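Local coordinates for 3-oxoacyl-[acyl-carrier-protein] synthase, mitochondrial (Arabidopsis thaliana, PDB 2IX4) that catalyses the condensation steps of mitochondrial fatty acid synthesis, lengthening acyl chains carried on acyl carrier protein by two carbons taken from malonyl-ACP, at residues Gly160-Ser163 with Met164-Phe168; Thr108-Glu111 with Glu112-Thr116; Gly217-Ser221 with Arg222-Thr226. All coordinates share one frame; numbering follows the deposited sequence. Where two conformers were deposited one is given.

Contact 1 (Gly160-Ser163 with Met164-Phe168)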
# COMPACT_ATOMS: atom_id res chain seq x y z
N GLY A 160 -7.76 9.06 -0.50
CA GLY A 160 -8.06 10.24 0.31
C GLY A 160 -8.81 11.30 -0.47
O GLY A 160 -9.82 11.82 0.00
N HIS A 161 -8.32 11.62 -1.67
CA HIS A 161 -8.94 12.65 -2.51
C HIS A 161 -10.30 12.25 -3.06
O HIS A 161 -11.19 13.08 -3.18
CB HIS A 161 -7.99 13.04 -3.65
CG HIS A 161 -6.84 13.89 -3.20
ND1 HIS A 161 -6.83 15.26 -3.35
CD2 HIS A 161 -5.67 13.56 -2.61
CE1 HIS A 161 -5.69 15.74 -2.88
NE2 HIS A 161 -4.98 14.73 -2.41
N VAL A 162 -10.46 10.97 -3.40
CA VAL A 162 -11.74 10.44 -3.86
C VAL A 162 -12.79 10.48 -2.74
O VAL A 162 -13.88 11.01 -2.93
CB VAL A 162 -11.60 9.01 -4.47
CG1 VAL A 162 -12.97 8.40 -4.79
CG2 VAL A 162 -10.75 9.05 -5.74
N SER A 163 -12.44 9.96 -1.57
CA SER A 163 -13.34 9.96 -0.41
C SER A 163 -13.77 11.37 -0.03
O SER A 163 -14.95 11.60 0.25
CB SER A 163 -12.69 9.26 0.79
OG SER A 163 -11.50 9.92 1.17
N MET A 164 -12.82 12.30 -0.02
CA MET A 164 -13.10 13.72 0.26
C MET A 164 -14.07 14.35 -0.73
O MET A 164 -14.98 15.08 -0.33
CB MET A 164 -11.80 14.53 0.25
CG MET A 164 -11.00 14.51 1.54
SD MET A 164 -9.45 15.43 1.38
CE MET A 164 -10.05 17.09 1.06
N LYS A 165 -13.88 14.07 -2.01
CA LYS A 165 -14.69 14.68 -3.06
C LYS A 165 -16.17 14.31 -2.94
O LYS A 165 -17.05 15.15 -3.15
CB LYS A 165 -14.16 14.31 -4.46
CG LYS A 165 -14.88 15.01 -5.61
CD LYS A 165 -14.21 14.71 -6.95
CE LYS A 165 -15.06 15.20 -8.13
NZ LYS A 165 -15.24 16.68 -8.14
N TYR A 166 -16.44 13.06 -2.56
CA TYR A 166 -17.81 12.54 -2.55
C TYR A 166 -18.37 12.34 -1.14
O TYR A 166 -19.55 12.00 -0.99
CB TYR A 166 -17.88 11.25 -3.37
CG TYR A 166 -17.33 11.41 -4.77
CD1 TYR A 166 -16.05 10.99 -5.10
CD2 TYR A 166 -18.10 12.02 -5.77
CE1 TYR A 166 -15.54 11.15 -6.38
CE2 TYR A 166 -17.60 12.19 -7.05
CZ TYR A 166 -16.32 11.75 -7.35
OH TYR A 166 -15.82 11.92 -8.62
N GLY A 167 -17.55 12.56 -0.13
CA GLY A 167 -17.97 12.42 1.26
C GLY A 167 -18.08 10.97 1.69
O GLY A 167 -18.90 10.63 2.54
N PHE A 168 -17.24 10.12 1.11
CA PHE A 168 -17.29 8.68 1.38
C PHE A 168 -16.55 8.36 2.68
O PHE A 168 -15.34 8.56 2.78
CB PHE A 168 -16.72 7.88 0.20
CG PHE A 168 -17.57 7.94 -1.05
CD1 PHE A 168 -17.00 7.70 -2.30
CD2 PHE A 168 -18.93 8.25 -0.99
CE1 PHE A 168 -17.77 7.75 -3.46
CE2 PHE A 168 -19.71 8.31 -2.15
CZ PHE A 168 -19.13 8.05 -3.39
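The Tyr166 ring turns its edge to Val162 one helical turn earlier: CD1 lies 3.1 Å from Val162 O, near the ring plane, and Val162 CG1 reaches the same CD1 at 4.0 Å. Lys165 CG covers one face of this ring, 3.9 Å above the plane and over its centre, while Tyr166 CB sits centrally on one face of the Phe168 ring. With CG beside its own backbone N (chi1 -54°), Tyr166 directs the ring back along the helix to that carbonyl, which also accepts the backbone bond from Tyr166 N at 3.3 Å. Its hydroxyl is hydrogen-bonded to Asp97. At the helix end Ser163 O takes two donors, Phe168 N at 2.9 Å in the carbonyl plane, on a lone pair, and Gly167 N at 2.8 Å in a weak, bent bond. Gly167, with phi 76°, turns the chain out; a glycine with positive phi just after the last turn is a common helix ending. Ser163 and Met164 pack on Gly420 and His284 of the second subunit. Helix 157-166 packs on helix 87-102 through Tyr166 and Phe168, which touch Leu100, and on strand 116-122 through Val162, which rests on Val118 and Ile120.

Contact 2 (Thr108-Glu111 with Glu112-Thr116)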
# COMPACT_ATOMS: atom_id res chain seq x y z
N THR A 108 -26.32 11.51 -1.36
CA THR A 108 -26.36 12.74 -0.58
C THR A 108 -26.59 12.44 0.90
O THR A 108 -26.24 13.25 1.76
CB THR A 108 -27.48 13.67 -1.09
OG1 THR A 108 -28.73 12.96 -1.08
CG2 THR A 108 -27.19 14.15 -2.50
N GLU A 109 -27.17 11.28 1.18
CA GLU A 109 -27.52 10.89 2.54
C GLU A 109 -26.29 10.37 3.28
O GLU A 109 -25.51 9.60 2.71
CB GLU A 109 -28.62 9.82 2.53
CG GLU A 109 -29.97 10.32 2.01
CD GLU A 109 -30.67 11.26 2.98
OE1 GLU A 109 -31.34 12.21 2.52
OE2 GLU A 109 -30.56 11.06 4.21
N GLU A 110 -26.13 10.79 4.53
CA GLU A 110 -24.97 10.40 5.34
C GLU A 110 -24.90 8.89 5.57
O GLU A 110 -23.82 8.32 5.62
CB GLU A 110 -24.94 11.15 6.68
CG GLU A 110 -24.50 12.62 6.58
CD GLU A 110 -23.04 12.79 6.18
OE1 GLU A 110 -22.19 11.96 6.58
OE2 GLU A 110 -22.73 13.76 5.45
N GLU A 111 -26.07 8.26 5.69
CA GLU A 111 -26.17 6.81 5.88
C GLU A 111 -25.47 6.02 4.76
O GLU A 111 -24.71 5.09 5.03
CB GLU A 111 -27.63 6.39 6.02
CG GLU A 111 -27.84 4.89 6.22
CD GLU A 111 -29.23 4.56 6.73
OE1 GLU A 111 -29.35 4.18 7.91
OE2 GLU A 111 -30.20 4.69 5.95
N GLU A 112 -25.75 6.41 3.51
CA GLU A 112 -25.18 5.77 2.33
C GLU A 112 -23.70 6.13 2.16
O GLU A 112 -22.89 5.27 1.80
CB GLU A 112 -25.97 6.16 1.07
CG GLU A 112 -27.46 5.80 1.11
CD GLU A 112 -28.24 6.28 -0.12
OE1 GLU A 112 -29.16 5.56 -0.55
OE2 GLU A 112 -27.94 7.37 -0.66
N LYS A 113 -23.38 7.39 2.42
CA LYS A 113 -22.00 7.91 2.35
C LYS A 113 -21.08 7.17 3.31
O LYS A 113 -19.94 6.83 2.97
CB LYS A 113 -21.97 9.40 2.69
CG LYS A 113 -22.42 10.34 1.59
CD LYS A 113 -22.26 11.78 2.06
CE LYS A 113 -22.50 12.78 0.95
NZ LYS A 113 -22.20 14.16 1.41
N GLU A 114 -21.58 6.92 4.52
CA GLU A 114 -20.85 6.19 5.56
C GLU A 114 -20.66 4.72 5.22
O GLU A 114 -19.75 4.07 5.73
CB GLU A 114 -21.57 6.33 6.90
CG GLU A 114 -21.43 7.69 7.56
CD GLU A 114 -22.30 7.84 8.80
OE1 GLU A 114 -22.77 6.82 9.35
OE2 GLU A 114 -22.52 9.00 9.22
N ARG A 115 -21.53 4.19 4.35
CA ARG A 115 -21.43 2.80 3.91
C ARG A 115 -20.65 2.63 2.60
O ARG A 115 -20.54 1.52 2.08
CB ARG A 115 -22.83 2.16 3.80
CG ARG A 115 -23.50 1.88 5.15
CD ARG A 115 -22.67 0.93 6.02
NE ARG A 115 -22.71 -0.45 5.54
CZ ARG A 115 -21.94 -1.44 5.99
NH1 ARG A 115 -21.05 -1.21 6.95
NH2 ARG A 115 -22.07 -2.66 5.49
N THR A 116 -20.10 3.73 2.10
CA THR A 116 -19.28 3.73 0.88
C THR A 116 -17.82 4.01 1.21
O THR A 116 -17.50 5.04 1.81
CB THR A 116 -19.78 4.77 -0.14
OG1 THR A 116 -21.18 4.59 -0.36
CG2 THR A 116 -19.03 4.64 -1.47
O HOH W 1 -24.57 14.58 3.59
O HOH W 2 -20.57 14.53 3.99
O HOH W 3 -24.34 4.08 8.11
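Lys113 N bonds to Glu109 O at 3.1 Å, nearly straight (164°), and Glu114 N to Glu110 O at 2.9 Å, which makes a single short helical turn with Glu109 at its N-cap. The Lys113 side chain runs extended back toward the start of this turn, CG passing 3.4 Å from Glu109 O and CE lying near Thr108 O. Glu110 bends at chi2 (-67°), which brings its carboxylate round beside the lysine. The opposite charges stop short of a salt bridge, Lys113 NZ standing 4.1 Å from Glu110 OE2, and two waters join them instead. Each gives a proton to Glu110 OE2 at 2.7 Å and accepts one from Lys113 NZ; the first also donates to Thr108 O and so ties in the residue before the cap. A methionine in place of Lys113 would probably leave Glu110 OE2 without its nearby positive charge and both waters without one of their partners. The other oxygen of Glu110 has different company: OE1 lies 4.0 Å from Glu114 OE2, the carboxylate planes 55° apart. Lys294 of the second subunit forms salt bridges with both, probably offsetting their repulsion, and Gln169 also bonds to Glu110 OE1. At the far end Thr116 OG1 donates to Glu112 O at 2.8 Å and is itself bonded to Trp105 NE1, while Arg115 NH2 forms a salt bridge with Asp199 and a hydrogen bond with Gly196 O. A surface helical turn held by i to i+4 bonds thus leads by way of Arg115 into strand 116-122 of the thiolase-like fold, its acidic side meeting the partner subunit of the homodimer.

Contact 3 (Gly217-Ser221 with Arg222-Thr226). With 6NA (hexanoic acid), chain C.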
# COMPACT_ATOMS: atom_id res chain seq x y z
N GLY A 217 15.55 4.01 -13.82
CA GLY A 217 15.51 2.98 -12.78
C GLY A 217 15.11 1.62 -13.32
O GLY A 217 15.80 0.63 -13.08
N PHE A 218 14.00 1.57 -14.05
CA PHE A 218 13.56 0.33 -14.69
C PHE A 218 14.50 -0.16 -15.79
O PHE A 218 14.60 -1.37 -16.02
CB PHE A 218 12.13 0.47 -15.23
CG PHE A 218 11.06 0.34 -14.18
CD1 PHE A 218 10.82 -0.89 -13.56
CD2 PHE A 218 10.29 1.44 -13.82
CE1 PHE A 218 9.82 -1.01 -12.59
CE2 PHE A 218 9.29 1.33 -12.86
CZ PHE A 218 9.06 0.10 -12.24
N SER A 219 15.18 0.76 -16.46
CA SER A 219 16.20 0.40 -17.45
C SER A 219 17.41 -0.26 -16.80
O SER A 219 18.05 -1.13 -17.40
CB SER A 219 16.67 1.62 -18.24
OG SER A 219 15.64 2.12 -19.09
N ARG A 220 17.74 0.16 -15.57
CA ARG A 220 18.88 -0.39 -14.85
C ARG A 220 18.57 -1.78 -14.29
O ARG A 220 19.46 -2.61 -14.14
CB ARG A 220 19.33 0.56 -13.74
CG ARG A 220 20.85 0.63 -13.54
CD ARG A 220 21.51 1.35 -14.70
NE ARG A 220 22.89 1.74 -14.42
CZ ARG A 220 23.97 1.12 -14.91
NH1 ARG A 220 23.83 0.07 -15.71
NH2 ARG A 220 25.18 1.56 -14.59
N SER A 221 17.29 -2.01 -13.99
CA SER A 221 16.80 -3.33 -13.60
C SER A 221 16.72 -4.28 -14.80
O SER A 221 16.45 -5.47 -14.64
CB SER A 221 15.41 -3.22 -12.94
OG SER A 221 15.49 -2.60 -11.67
N ARG A 222 16.97 -3.73 -15.99
CA ARG A 222 16.89 -4.47 -17.26
C ARG A 222 15.48 -5.01 -17.50
O ARG A 222 15.30 -6.13 -17.99
CB ARG A 222 17.96 -5.57 -17.32
CG ARG A 222 19.38 -5.05 -17.26
CD ARG A 222 20.35 -6.11 -16.77
NE ARG A 222 21.72 -5.61 -16.72
CZ ARG A 222 22.77 -6.31 -16.31
NH1 ARG A 222 22.62 -7.57 -15.91
NH2 ARG A 222 23.98 -5.76 -16.30
N ALA A 223 14.49 -4.19 -17.16
CA ALA A 223 13.10 -4.59 -17.24
C ALA A 223 12.39 -4.03 -18.47
O ALA A 223 11.32 -4.52 -18.84
CB ALA A 223 12.36 -4.18 -15.97
N LEU A 224 13.00 -3.03 -19.11
CA LEU A 224 12.35 -2.29 -20.20
C LEU A 224 12.81 -2.69 -21.60
O LEU A 224 13.95 -3.11 -21.80
CB LEU A 224 12.53 -0.78 -20.02
CG LEU A 224 11.96 -0.10 -18.76
CD1 LEU A 224 12.08 1.41 -18.86
CD2 LEU A 224 10.52 -0.50 -18.51
N SER A 225 11.90 -2.53 -22.56
CA SER A 225 12.19 -2.71 -23.98
C SER A 225 13.16 -1.62 -24.47
O SER A 225 12.97 -0.45 -24.16
CB SER A 225 10.88 -2.63 -24.78
OG SER A 225 11.12 -2.66 -26.17
N THR A 226 14.18 -2.02 -25.23
CA THR A 226 15.20 -1.08 -25.71
C THR A 226 15.47 -1.11 -27.22
O THR A 226 15.87 -0.10 -27.80
CB THR A 226 16.56 -1.25 -24.98
OG1 THR A 226 17.19 -2.47 -25.40
CG2 THR A 226 16.38 -1.26 -23.46
CA 6NA C . 7.27 -3.29 -11.16
C 6NA C . 6.00 -4.11 -11.08
O 6NA C . 5.95 -5.10 -10.37
CB 6NA C . 7.33 -2.34 -9.97
CG 6NA C . 6.54 -1.06 -10.25
CD 6NA C . 5.66 -0.70 -9.06
C6 6NA C . 4.35 -0.11 -9.52
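Two backbone hydrogen bonds fold the chain from Phe218-Ser219 to Arg222-Ala223 and finish helix 212-220 with a Schellman motif. Ala223 N points almost straight at Phe218 O (3.0 Å, 164°), and Arg222 N makes a weak bond to Ser219 O at 3.1 Å. Arg222 supplies the reversal with a positive phi of 61°, unusual for a residue other than glycine, and its extended side chain leaves the turn outward. Apolar contacts gather beside these bonds. Phe218 CB is met by Leu224, whose CG comes to 3.6 Å, with both methyl carbons, CD1 and CD2, 3.8 Å from the same CB; Leu224 CD1 also lies 3.6 Å from Ser219 OG, a hydroxyl bonded to Val215 O in the preceding turn. Ala223 CB approaches the ring obliquely, 4.4 Å from Phe218 CD1, the hydrophobic touch that commonly accompanies the long bond of a Schellman motif. Ligand contact is made by the outer end of the same ring. Phe218 CG stands beside its backbone N (chi1 -79°), and the ring projects from the helix so that its edge meets the hexanoic acid: CZ lies 3.4 Å from CG of the ligand, and CE1 3.7 Å from the ligand CA. One residue therefore ties the helix end to the acyl pocket, its base held by Leu224 and its rim against the bound chain. Phe218 packs on Ile150, in helix 149-153 of the second subunit, and Arg220 NH2 bonds to Arg143 O of that subunit. Ala223 and Ser225 each make a backbone hydrogen bond with Phe246, and Phe218 and Leu224 both lean on Ile248 in the loop preceding strand 251-259.

In the fold
Contacts 1 and 2 are neighbours, their centres 12 Å apart: Gly167 O of contact 1 lies 3.3 Å from Lys113 CB of contact 2, and Phe168 CB lies 3.4 Å from Thr116 O. Contact 3 sits on the other side of the chain's centre, its centre about 36 Å from that of contact 1 and 45 Å from that of contact 2. Its Phe218 lines the hexanoic acid pocket, its side chain about 6 Å from that of Cys179, and the side chain of Leu224 is about 7 Å from that of His359, both predicted active-site residues. Contacts 1 and 2 both lie away from these sites, though Gly160 is about 11 Å from a bound hexanoic acid. All three touch the second subunit.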